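Local coordinates for pollen-specific leucine-rich repeat extensin-like protein 1 (Arabidopsis thaliana, PDB 6TME) that probably serves as a pollen cell-wall protein whose leucine-rich repeat domain binds a partner protein, with an extensin-like part tied to the wall, at residues 215-220 / 237-242; 250-255 / 275-280; 258-263 / 282-287; 286-291 / 310-315. All blocks are in the same frame, centred on the assembly; numbering follows the deposited sequence.

Contact 1: 215-220 / 237-242; sequences VTFAHN and NEIVFI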
# COMPACT_ATOMS: atom_id res chain seq x y z
N VAL A 215 1.41 4.88 -0.57
CA VAL A 215 2.14 4.09 0.41
C VAL A 215 1.18 3.68 1.53
O VAL A 215 0.52 4.54 2.12
CB VAL A 215 3.34 4.86 1.02
CG1 VAL A 215 4.11 3.94 1.93
CG2 VAL A 215 4.25 5.48 -0.06
N THR A 216 1.12 2.38 1.84
CA THR A 216 0.34 1.91 2.98
C THR A 216 1.24 1.22 4.01
O THR A 216 2.07 0.37 3.65
CB THR A 216 -0.80 0.96 2.55
OG1 THR A 216 -0.29 -0.27 2.02
CG2 THR A 216 -1.70 1.65 1.52
N PHE A 217 1.08 1.63 5.28
CA PHE A 217 1.71 1.03 6.46
C PHE A 217 0.69 0.42 7.41
O PHE A 217 1.08 -0.10 8.46
CB PHE A 217 2.48 2.07 7.28
CG PHE A 217 3.56 2.78 6.55
CD1 PHE A 217 4.85 2.27 6.55
CD2 PHE A 217 3.30 3.98 5.92
CE1 PHE A 217 5.88 2.94 5.89
CE2 PHE A 217 4.31 4.66 5.25
CZ PHE A 217 5.60 4.13 5.23
N ALA A 218 -0.61 0.55 7.10
CA ALA A 218 -1.67 0.21 8.04
C ALA A 218 -1.47 -1.18 8.66
O ALA A 218 -0.92 -2.08 8.03
CB ALA A 218 -3.02 0.25 7.31
N HIS A 219 -1.91 -1.34 9.91
CA HIS A 219 -1.99 -2.65 10.58
C HIS A 219 -0.64 -3.36 10.62
O HIS A 219 -0.48 -4.52 10.20
CB HIS A 219 -3.06 -3.52 9.94
CG HIS A 219 -4.43 -2.92 10.02
ND1 HIS A 219 -4.95 -2.45 11.20
CD2 HIS A 219 -5.36 -2.68 9.07
CE1 HIS A 219 -6.15 -1.95 10.97
NE2 HIS A 219 -6.42 -2.07 9.69
N ASN A 220 0.35 -2.65 11.14
CA ASN A 220 1.62 -3.25 11.50
C ASN A 220 1.87 -2.90 12.97
O ASN A 220 0.95 -2.50 13.69
CB ASN A 220 2.70 -2.78 10.53
CG ASN A 220 2.64 -3.52 9.22
OD1 ASN A 220 3.02 -4.70 9.16
ND2 ASN A 220 2.13 -2.85 8.17
N ASN A 237 -0.08 10.82 -3.32
CA ASN A 237 -1.53 11.04 -3.30
C ASN A 237 -2.24 10.44 -2.10
O ASN A 237 -3.23 11.02 -1.63
CB ASN A 237 -2.20 10.49 -4.56
CG ASN A 237 -1.85 11.29 -5.80
OD1 ASN A 237 -1.67 12.51 -5.74
ND2 ASN A 237 -1.73 10.60 -6.92
N GLU A 238 -1.78 9.28 -1.61
CA GLU A 238 -2.49 8.49 -0.60
C GLU A 238 -1.48 7.85 0.34
O GLU A 238 -0.57 7.14 -0.12
CB GLU A 238 -3.39 7.41 -1.23
CG GLU A 238 -4.40 7.96 -2.23
CD GLU A 238 -5.23 6.91 -2.97
OE1 GLU A 238 -5.35 5.75 -2.51
OE2 GLU A 238 -5.77 7.28 -4.05
N ILE A 239 -1.61 8.09 1.64
CA ILE A 239 -0.75 7.48 2.64
C ILE A 239 -1.63 7.01 3.80
O ILE A 239 -2.48 7.75 4.28
CB ILE A 239 0.35 8.45 3.13
CG1 ILE A 239 1.38 7.69 3.98
CG2 ILE A 239 -0.21 9.67 3.89
CD1 ILE A 239 2.81 8.13 3.71
N VAL A 240 -1.44 5.76 4.21
CA VAL A 240 -2.33 5.12 5.16
C VAL A 240 -1.49 4.51 6.28
O VAL A 240 -0.65 3.64 6.02
CB VAL A 240 -3.19 4.05 4.48
CG1 VAL A 240 -4.19 3.45 5.46
CG2 VAL A 240 -3.93 4.67 3.28
N PHE A 241 -1.72 4.98 7.52
CA PHE A 241 -1.04 4.54 8.73
C PHE A 241 -1.95 3.82 9.72
O PHE A 241 -1.51 3.51 10.83
CB PHE A 241 -0.44 5.72 9.50
CG PHE A 241 0.59 6.51 8.78
CD1 PHE A 241 1.91 6.08 8.74
CD2 PHE A 241 0.27 7.74 8.24
CE1 PHE A 241 2.88 6.84 8.10
CE2 PHE A 241 1.22 8.51 7.60
CZ PHE A 241 2.53 8.06 7.53
N ILE A 242 -3.22 3.59 9.37
CA ILE A 242 -4.20 2.99 10.27
C ILE A 242 -3.61 1.88 11.14
O ILE A 242 -3.08 0.88 10.63
CB ILE A 242 -5.40 2.43 9.49
CG1 ILE A 242 -5.98 3.47 8.56
CG2 ILE A 242 -6.49 1.94 10.44
CD1 ILE A 242 -7.11 2.92 7.73
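F217 and F241 meet on the buried side of this contact, where the packing is close. Both place CG anti to the carbonyl carbon (chi1 -59° and -62°), which starts the two rings off in the same direction. The planes lie 3° apart but are slid, so the rings meet at their rims, F217 CD2 to F241 CE1 at 3.6 Å. I239 CD1 comes to the edge of the F217 ring, 4.1 Å from CE2. V215 packs beside I239 on the same face of the sheet.

Backbone bonds join the parallel strands 214-216 and 238-240. V215 N donates to E238 O, V240 N to V215 O, and F217 N to V240 O at 2.8 Å. T216 and V240 point to the other face, where the chain of another protein packs on T216 and gives a backbone bond to E238 OE1.

The looser end is at H219 and I242, both partly exposed. H219 N donates to I242 O at 2.6 Å. The imidazole lies beside I242, with CE1 3.9 Å from CG2, and I242 O sits over one ring face, toward the rim. An alanine in place of H219 would probably keep the backbone bond but leave I242 CG2 and that carbonyl without the ring beside them.

F217 O accepts from N244 ND2 of the next coil. Apolar rings thus fill the interior, while backbone bonds, with asparagine amides bonding to backbone carbonyls, tie the coils where the chain turns.

Contact 2: 250-255 / 275-280; sequences LPNEIG and PSTLSG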
# COMPACT_ATOMS: atom_id res chain seq x y z
N LEU A 250 2.18 15.34 15.17
CA LEU A 250 2.24 15.40 13.72
C LEU A 250 3.28 16.43 13.31
O LEU A 250 3.26 17.55 13.82
CB LEU A 250 0.88 15.79 13.14
CG LEU A 250 -0.16 14.67 13.17
CD1 LEU A 250 -1.43 15.08 12.43
CD2 LEU A 250 0.44 13.39 12.57
N PRO A 251 4.20 16.10 12.41
CA PRO A 251 5.12 17.14 11.94
C PRO A 251 4.39 18.14 11.07
O PRO A 251 3.59 17.76 10.21
CB PRO A 251 6.18 16.36 11.15
CG PRO A 251 5.55 15.05 10.81
CD PRO A 251 4.60 14.76 11.96
N ASN A 252 4.67 19.43 11.30
CA ASN A 252 4.09 20.49 10.48
C ASN A 252 4.39 20.29 9.00
O ASN A 252 3.67 20.84 8.15
CB ASN A 252 4.62 21.87 10.91
CG ASN A 252 4.49 22.13 12.42
OD1 ASN A 252 3.54 21.71 13.08
ND2 ASN A 252 5.46 22.86 12.96
N GLU A 253 5.44 19.53 8.67
CA GLU A 253 5.82 19.31 7.28
C GLU A 253 4.75 18.56 6.50
O GLU A 253 4.76 18.62 5.27
CB GLU A 253 7.15 18.56 7.21
CG GLU A 253 8.36 19.38 7.69
CD GLU A 253 8.45 19.51 9.22
OE1 GLU A 253 7.59 18.95 9.93
OE2 GLU A 253 9.40 20.17 9.71
N ILE A 254 3.83 17.88 7.19
CA ILE A 254 2.69 17.26 6.51
C ILE A 254 1.97 18.26 5.61
O ILE A 254 1.46 17.89 4.55
CB ILE A 254 1.72 16.64 7.54
CG1 ILE A 254 2.40 15.46 8.24
CG2 ILE A 254 0.45 16.16 6.85
CD1 ILE A 254 1.61 14.88 9.40
N GLY A 255 1.95 19.53 5.99
CA GLY A 255 1.25 20.53 5.20
C GLY A 255 1.85 20.80 3.84
O GLY A 255 1.20 21.47 3.03
N PRO A 275 -1.45 20.37 13.45
CA PRO A 275 -0.68 21.53 13.00
C PRO A 275 -1.52 22.40 12.09
O PRO A 275 -2.27 21.91 11.24
CB PRO A 275 0.51 20.91 12.27
CG PRO A 275 0.13 19.51 12.01
CD PRO A 275 -0.82 19.10 13.08
N SER A 276 -1.40 23.72 12.29
CA SER A 276 -2.09 24.68 11.44
C SER A 276 -1.63 24.60 9.99
O SER A 276 -2.36 25.03 9.09
CB SER A 276 -1.90 26.10 11.98
OG SER A 276 -0.53 26.34 12.28
N THR A 277 -0.43 24.07 9.75
CA THR A 277 0.07 23.85 8.40
C THR A 277 -0.82 22.92 7.58
O THR A 277 -0.67 22.87 6.35
CB THR A 277 1.49 23.29 8.46
OG1 THR A 277 1.53 22.20 9.39
CG2 THR A 277 2.47 24.36 8.89
N LEU A 278 -1.73 22.18 8.21
CA LEU A 278 -2.59 21.29 7.44
C LEU A 278 -3.48 22.05 6.48
O LEU A 278 -4.12 21.41 5.63
CB LEU A 278 -3.43 20.41 8.37
CG LEU A 278 -2.62 19.37 9.14
CD1 LEU A 278 -3.45 18.70 10.20
CD2 LEU A 278 -2.07 18.33 8.20
N SER A 279 -3.53 23.38 6.55
CA SER A 279 -4.29 24.12 5.55
C SER A 279 -3.62 24.06 4.18
O SER A 279 -4.24 24.44 3.19
CB SER A 279 -4.48 25.58 5.97
OG SER A 279 -3.24 26.26 6.09
N GLY A 280 -2.38 23.59 4.11
CA GLY A 280 -1.72 23.33 2.85
C GLY A 280 -2.17 22.08 2.12
O GLY A 280 -1.70 21.83 1.00
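L250 opens the first segment by setting its CB against the ring of P275. The two side chains cross at about a right angle, and CB lies 3.7 Å from P275 CD. L250 also packs on F289 and F294, which places it in the hydrophobic interior.

N252 makes the polar part of the contact. Its backbone O accepts from T277 OG1 at 2.8 Å, in the carbonyl plane and on a lone pair. T277 holds OG1 between its backbone N and carbonyl carbon (chi1 48°), which points the hydroxyl at N252 O. The same O also takes G255 N at 3.1 Å, within its own turn, so two donors share it. The side-chain OD1 of N252 comes to 3.2 Å from P275 CB.

Both segments hold a proline-led 3-10 turn, as in plant-type leucine-rich repeats, and they stack as equivalent turns on successive coils of the solenoid. Helix 300-303 continues the row, with I302 touching L278.

I254 then sends CG2 inward. It lies side by side with L278, and CG2 meets L278 CD2 at 3.6 Å.

At G255 the backbones come close. G255 CA is 3.2 Å from T277 O, an oxygen that also accepts from G280 N. G255 has no side chain, which lets T277 O come this near its CA. G255 O in turn faces G280 CA at 3.5 Å, in a CA-H...O contact.

Contact 3: 258-263 / 282-287; sequences NNVTVF and ANVEQM. With NAG (2-acetamido-2-deoxy-beta-D-glucopyranose), chain G.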
# COMPACT_ATOMS: atom_id res chain seq x y z
N ASN A 258 0.78 18.84 -0.86
CA ASN A 258 -0.35 19.52 -1.49
C ASN A 258 -1.06 18.68 -2.56
O ASN A 258 -2.13 19.08 -3.02
CB ASN A 258 0.11 20.85 -2.09
CG ASN A 258 1.29 20.69 -3.01
OD1 ASN A 258 1.90 19.62 -3.06
ND2 ASN A 258 1.61 21.73 -3.77
N ASN A 259 -0.52 17.52 -2.94
CA ASN A 259 -1.24 16.64 -3.86
C ASN A 259 -1.92 15.46 -3.16
O ASN A 259 -2.50 14.62 -3.84
CB ASN A 259 -0.30 16.11 -4.96
CG ASN A 259 0.08 17.21 -5.96
OD1 ASN A 259 -0.75 18.03 -6.34
ND2 ASN A 259 1.35 17.22 -6.37
N VAL A 260 -1.88 15.40 -1.83
CA VAL A 260 -2.48 14.30 -1.09
C VAL A 260 -4.01 14.37 -1.17
O VAL A 260 -4.60 15.43 -0.94
CB VAL A 260 -1.99 14.32 0.36
CG1 VAL A 260 -3.00 13.67 1.29
CG2 VAL A 260 -0.64 13.61 0.46
N THR A 261 -4.65 13.24 -1.47
CA THR A 261 -6.10 13.13 -1.38
C THR A 261 -6.58 12.30 -0.19
O THR A 261 -7.75 12.40 0.19
CB THR A 261 -6.67 12.48 -2.65
OG1 THR A 261 -6.10 11.17 -2.82
CG2 THR A 261 -6.39 13.33 -3.86
N VAL A 262 -5.71 11.46 0.36
CA VAL A 262 -6.08 10.52 1.41
C VAL A 262 -4.95 10.56 2.42
O VAL A 262 -3.83 10.14 2.13
CB VAL A 262 -6.26 9.07 0.90
CG1 VAL A 262 -6.49 8.16 2.11
CG2 VAL A 262 -7.40 8.95 -0.10
N PHE A 263 -5.26 11.05 3.62
CA PHE A 263 -4.30 11.03 4.72
C PHE A 263 -5.00 10.42 5.93
O PHE A 263 -5.85 11.06 6.57
CB PHE A 263 -3.77 12.44 5.04
CG PHE A 263 -2.59 12.42 5.97
CD1 PHE A 263 -2.77 12.28 7.33
CD2 PHE A 263 -1.30 12.45 5.48
CE1 PHE A 263 -1.69 12.21 8.19
CE2 PHE A 263 -0.21 12.37 6.33
CZ PHE A 263 -0.41 12.26 7.68
N ALA A 282 -4.24 21.16 0.02
CA ALA A 282 -5.20 21.74 -0.90
C ALA A 282 -6.02 20.69 -1.64
O ALA A 282 -7.06 21.03 -2.21
CB ALA A 282 -4.47 22.65 -1.90
N ASN A 283 -5.59 19.43 -1.65
CA ASN A 283 -6.28 18.39 -2.41
C ASN A 283 -6.90 17.30 -1.54
O ASN A 283 -7.52 16.39 -2.10
CB ASN A 283 -5.33 17.73 -3.42
CG ASN A 283 -5.32 18.44 -4.76
OD1 ASN A 283 -6.28 18.35 -5.54
ND2 ASN A 283 -4.24 19.16 -5.04
N VAL A 284 -6.73 17.35 -0.22
CA VAL A 284 -7.11 16.20 0.59
C VAL A 284 -8.62 16.01 0.51
O VAL A 284 -9.39 16.98 0.55
CB VAL A 284 -6.61 16.34 2.03
CG1 VAL A 284 -7.48 17.25 2.86
CG2 VAL A 284 -6.53 14.94 2.67
N GLU A 285 -9.03 14.77 0.31
CA GLU A 285 -10.44 14.43 0.24
C GLU A 285 -10.90 13.64 1.45
O GLU A 285 -11.98 13.91 2.00
CB GLU A 285 -10.73 13.64 -1.04
CG GLU A 285 -10.66 14.50 -2.29
CD GLU A 285 -10.60 13.68 -3.57
OE1 GLU A 285 -10.96 12.48 -3.53
OE2 GLU A 285 -10.15 14.22 -4.61
N GLN A 286 -10.08 12.68 1.86
CA GLN A 286 -10.33 11.82 3.01
C GLN A 286 -9.23 12.11 4.02
O GLN A 286 -8.04 12.02 3.68
CB GLN A 286 -10.32 10.34 2.60
CG GLN A 286 -11.31 9.97 1.51
CD GLN A 286 -12.74 9.86 2.03
OE1 GLN A 286 -12.98 9.42 3.17
NE2 GLN A 286 -13.69 10.23 1.20
N MET A 287 -9.62 12.49 5.22
CA MET A 287 -8.66 12.77 6.29
C MET A 287 -9.22 12.19 7.57
O MET A 287 -10.34 12.54 7.98
CB MET A 287 -8.40 14.28 6.43
CG MET A 287 -7.10 14.57 7.21
SD MET A 287 -6.35 16.18 6.87
CE MET A 287 -7.64 17.29 7.39
C1 NAG G . 1.89 18.21 -7.27
C2 NAG G . 3.36 18.38 -6.96
C3 NAG G . 3.93 19.54 -7.77
C4 NAG G . 3.67 19.30 -9.25
C5 NAG G . 2.19 19.01 -9.51
C6 NAG G . 1.93 18.58 -10.94
C7 NAG G . 4.13 17.66 -4.74
C8 NAG G . 4.52 16.38 -5.41
N2 NAG G . 3.58 18.59 -5.53
O4 NAG G . 4.08 20.43 -10.01
O5 NAG G . 1.72 17.95 -8.67
O6 NAG G . 0.75 17.78 -11.02
O7 NAG G . 4.30 17.84 -3.53
O HOH W 1 -3.62 17.79 -0.50
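N283 and N258 make the side-chain hydrogen bond of this contact. N283 ND2 donates to N258 O at 2.9 Å, nearly straight (N-H...O 173°), and the oxygen lies in the amide plane. N283 OD1 is held by K307 NZ. An alanine in place of N283 would probably leave N258 O without this donor and K307 without one of its acceptors. Among the other polar side chains, E285 OE1 is bound by an aromatic side chain of the chain of another protein.

Backbone bonds follow. T261 O accepts two N-H groups, E285 N at 2.7 Å and Q286 N at 2.9 Å. The two donors meet the one oxygen from different directions. F263 N then donates to Q286 O, and the strands run on in parallel. M287 CA adds a CA-H...O contact to F263 O at 3.3 Å.

A water bridges the segments where the backbones do not bond directly. It donates to V260 O at 2.6 Å and accepts from N283 N at 2.8 Å.

Apolar contact centres on V284. Its CG2 lies anti to the backbone N and reaches V260 CG1 at 4.0 Å. F263 CB touches the same methyl more loosely.

The glycan sits at the outer end. N259 ND2 is bonded to C1 of the sugar, and the sugar N2 gives a weak bond to N258 OD1.

Two successive turns of a leucine-rich repeat solenoid pair in this way as the chain enters the parallel strands 262-264 and 286-288.

Contact 4: 286-291 / 310-315; sequences QMDFSY and NFTFSY. With NAG (2-acetamido-2-deoxy-beta-D-glucopyranose), chain E; NAG (2-acetamido-2-deoxy-beta-D-glucopyranose), chain B.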
# COMPACT_ATOMS: atom_id res chain seq x y z
N GLN A 286 -10.08 12.68 1.86
CA GLN A 286 -10.33 11.82 3.01
C GLN A 286 -9.23 12.11 4.02
O GLN A 286 -8.04 12.02 3.68
CB GLN A 286 -10.32 10.34 2.60
CG GLN A 286 -11.31 9.97 1.51
CD GLN A 286 -12.74 9.86 2.03
OE1 GLN A 286 -12.98 9.42 3.17
NE2 GLN A 286 -13.69 10.23 1.20
N MET A 287 -9.62 12.49 5.22
CA MET A 287 -8.66 12.77 6.29
C MET A 287 -9.22 12.19 7.57
O MET A 287 -10.34 12.54 7.98
CB MET A 287 -8.40 14.28 6.43
CG MET A 287 -7.10 14.57 7.21
SD MET A 287 -6.35 16.18 6.87
CE MET A 287 -7.64 17.29 7.39
N ASP A 288 -8.47 11.28 8.19
CA ASP A 288 -8.92 10.50 9.34
C ASP A 288 -7.86 10.57 10.42
O ASP A 288 -6.76 10.03 10.24
CB ASP A 288 -9.18 9.03 8.95
CG ASP A 288 -9.83 8.21 10.08
OD1 ASP A 288 -9.90 8.68 11.23
OD2 ASP A 288 -10.29 7.09 9.83
N PHE A 289 -8.17 11.22 11.54
CA PHE A 289 -7.29 11.22 12.70
C PHE A 289 -7.91 10.50 13.88
O PHE A 289 -7.41 10.65 15.01
CB PHE A 289 -6.93 12.64 13.13
CG PHE A 289 -6.17 13.42 12.10
CD1 PHE A 289 -4.95 12.99 11.66
CD2 PHE A 289 -6.67 14.59 11.62
CE1 PHE A 289 -4.25 13.72 10.73
CE2 PHE A 289 -5.97 15.33 10.69
CZ PHE A 289 -4.77 14.89 10.24
N SER A 290 -8.98 9.74 13.66
CA SER A 290 -9.69 9.12 14.78
C SER A 290 -8.75 8.22 15.60
O SER A 290 -7.71 7.75 15.13
CB SER A 290 -10.90 8.33 14.29
OG SER A 290 -10.50 7.13 13.67
N TYR A 291 -9.14 8.01 16.86
CA TYR A 291 -8.49 7.04 17.76
C TYR A 291 -7.02 7.39 17.98
O TYR A 291 -6.11 6.61 17.68
CB TYR A 291 -8.63 5.62 17.25
CG TYR A 291 -10.03 5.09 17.33
CD1 TYR A 291 -10.50 4.54 18.52
CD2 TYR A 291 -10.87 5.13 16.22
CE1 TYR A 291 -11.79 4.07 18.61
CE2 TYR A 291 -12.16 4.65 16.29
CZ TYR A 291 -12.62 4.12 17.49
OH TYR A 291 -13.90 3.63 17.59
N ASN A 310 -14.64 14.11 3.75
CA ASN A 310 -14.84 13.19 4.87
C ASN A 310 -13.71 13.45 5.85
O ASN A 310 -12.54 13.17 5.56
CB ASN A 310 -14.86 11.73 4.40
CG ASN A 310 -15.39 10.77 5.45
OD1 ASN A 310 -16.06 11.19 6.40
ND2 ASN A 310 -15.10 9.49 5.30
N PHE A 311 -14.04 14.03 7.00
CA PHE A 311 -13.04 14.40 8.00
C PHE A 311 -13.48 13.80 9.33
O PHE A 311 -14.45 14.28 9.94
CB PHE A 311 -12.88 15.92 8.08
CG PHE A 311 -11.91 16.41 9.14
CD1 PHE A 311 -10.89 15.60 9.63
CD2 PHE A 311 -12.01 17.71 9.63
CE1 PHE A 311 -10.01 16.06 10.60
CE2 PHE A 311 -11.13 18.18 10.60
CZ PHE A 311 -10.13 17.35 11.08
N THR A 312 -12.77 12.76 9.77
CA THR A 312 -13.07 11.97 10.96
C THR A 312 -12.01 12.29 12.01
O THR A 312 -10.82 12.05 11.79
CB THR A 312 -13.04 10.47 10.62
OG1 THR A 312 -14.00 10.18 9.60
CG2 THR A 312 -13.27 9.59 11.86
N PHE A 313 -12.43 12.84 13.15
CA PHE A 313 -11.48 13.17 14.21
C PHE A 313 -12.00 12.66 15.55
O PHE A 313 -11.65 13.19 16.61
CB PHE A 313 -11.18 14.67 14.26
CG PHE A 313 -12.41 15.56 14.21
CD1 PHE A 313 -13.10 15.79 13.02
CD2 PHE A 313 -12.85 16.22 15.36
CE1 PHE A 313 -14.22 16.62 12.98
CE2 PHE A 313 -13.96 17.06 15.34
CZ PHE A 313 -14.65 17.26 14.15
N SER A 314 -12.80 11.60 15.51
CA SER A 314 -13.44 11.06 16.68
C SER A 314 -12.43 10.33 17.57
O SER A 314 -11.32 10.00 17.15
CB SER A 314 -14.57 10.13 16.25
OG SER A 314 -14.02 8.99 15.65
N TYR A 315 -12.83 10.05 18.82
CA TYR A 315 -11.98 9.36 19.79
C TYR A 315 -10.61 10.03 19.91
O TYR A 315 -9.56 9.44 19.62
CB TYR A 315 -11.82 7.88 19.45
CG TYR A 315 -13.13 7.20 19.53
CD1 TYR A 315 -13.61 6.72 20.74
CD2 TYR A 315 -13.94 7.09 18.40
CE1 TYR A 315 -14.84 6.11 20.83
CE2 TYR A 315 -15.18 6.48 18.48
CZ TYR A 315 -15.62 6.00 19.70
OH TYR A 315 -16.85 5.40 19.79
C1 NAG E . -15.54 8.48 6.25
C2 NAG E . -16.21 7.30 5.55
C3 NAG E . -16.51 6.19 6.56
C4 NAG E . -15.23 5.76 7.25
C5 NAG E . -14.56 6.96 7.92
C6 NAG E . -13.18 6.64 8.43
C7 NAG E . -17.42 8.11 3.57
C8 NAG E . -18.76 8.48 3.01
N2 NAG E . -17.41 7.70 4.84
O3 NAG E . -17.06 5.07 5.87
O4 NAG E . -15.47 4.70 8.18
O5 NAG E . -14.39 8.02 6.97
O6 NAG E . -12.26 6.50 7.35
O7 NAG E . -16.39 8.19 2.90
C1 NAG B . -15.27 2.28 11.19
C2 NAG B . -14.81 3.59 10.55
C3 NAG B . -15.41 3.72 9.14
C4 NAG B . -15.13 2.47 8.32
C5 NAG B . -15.51 1.20 9.08
C6 NAG B . -15.06 -0.07 8.39
C7 NAG B . -14.28 5.47 12.03
C8 NAG B . -14.83 6.60 12.86
N2 NAG B . -15.17 4.73 11.38
O1 NAG B . -14.72 2.14 12.46
O4 NAG B . -15.91 2.52 7.13
O5 NAG B . -14.89 1.19 10.38
O6 NAG B . -14.86 -1.12 9.33
O7 NAG B . -13.07 5.25 11.97
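D288 OD1, which lies 3.5 Å from T312 CG2 across the contact, is gripped by two donors from S290. S290 N reaches it at 2.8 Å, nearly along the C-O axis, which makes an Asx turn. S290 OG donates to its syn lone pair. The turn ends one parallel strand of the leucine-rich repeat solenoid, and strand 310-312 is the matching strand of the next coil. D288 OD2 stands close to D264 OD2, a pairing of like charges that may raise the affinity of one for a proton.

The backbones bond in register: M287 N to N310 O, T312 N to M287 O, F289 N to T312 O. Past the strands Y291 N donates to S314 O.

N310 is glycosylated at ND2. The same nitrogen donates to Q286 OE1 at 3.0 Å, in the carbonyl plane and on a lone pair, which helps fix the amide that carries the sugar. The sugar O6 gives a weak bond to D288 OD2. The acetyl methyl C8 of another sugar rests 3.5 Å from T312 CG2.

Inside, the F311 ring is sandwiched. F313 CD1 lies 3.7 Å above its centre, and M287 CE covers the opposite face toward the rim. F289 CD2 comes to the ring edge, 3.8 Å from F311 CE1.

At the exposed end Y291 and Y315 form an offset stack, planes 7° apart and centroids 4.3 Å apart. Y291 OH lies over the face of Y315, 3.2 Å from CE2.

The contacts come from successive coils of one leucine-rich repeat solenoid. Contact 1 closes before the others open, contacts 2 and 3 alternate along the chain, and contact 4 begins where contact 3 ends. Contacts 1, 3 and 4 lie on its parallel strands. The centre of contact 3 is about 13 Å from those of 1 and 4, themselves about 14 Å apart; it is offset toward the strand starts. Neighbouring strands 238-240 and 262-264 join contacts 1 and 3; contacts 3 and 4 share strand 286-288. Contact 2, among the 3-10 turns, touches F263 and F289. Strands and turns thus close round one hydrophobic core, while contacts 1, 3 and 4 also meet the chain of another protein.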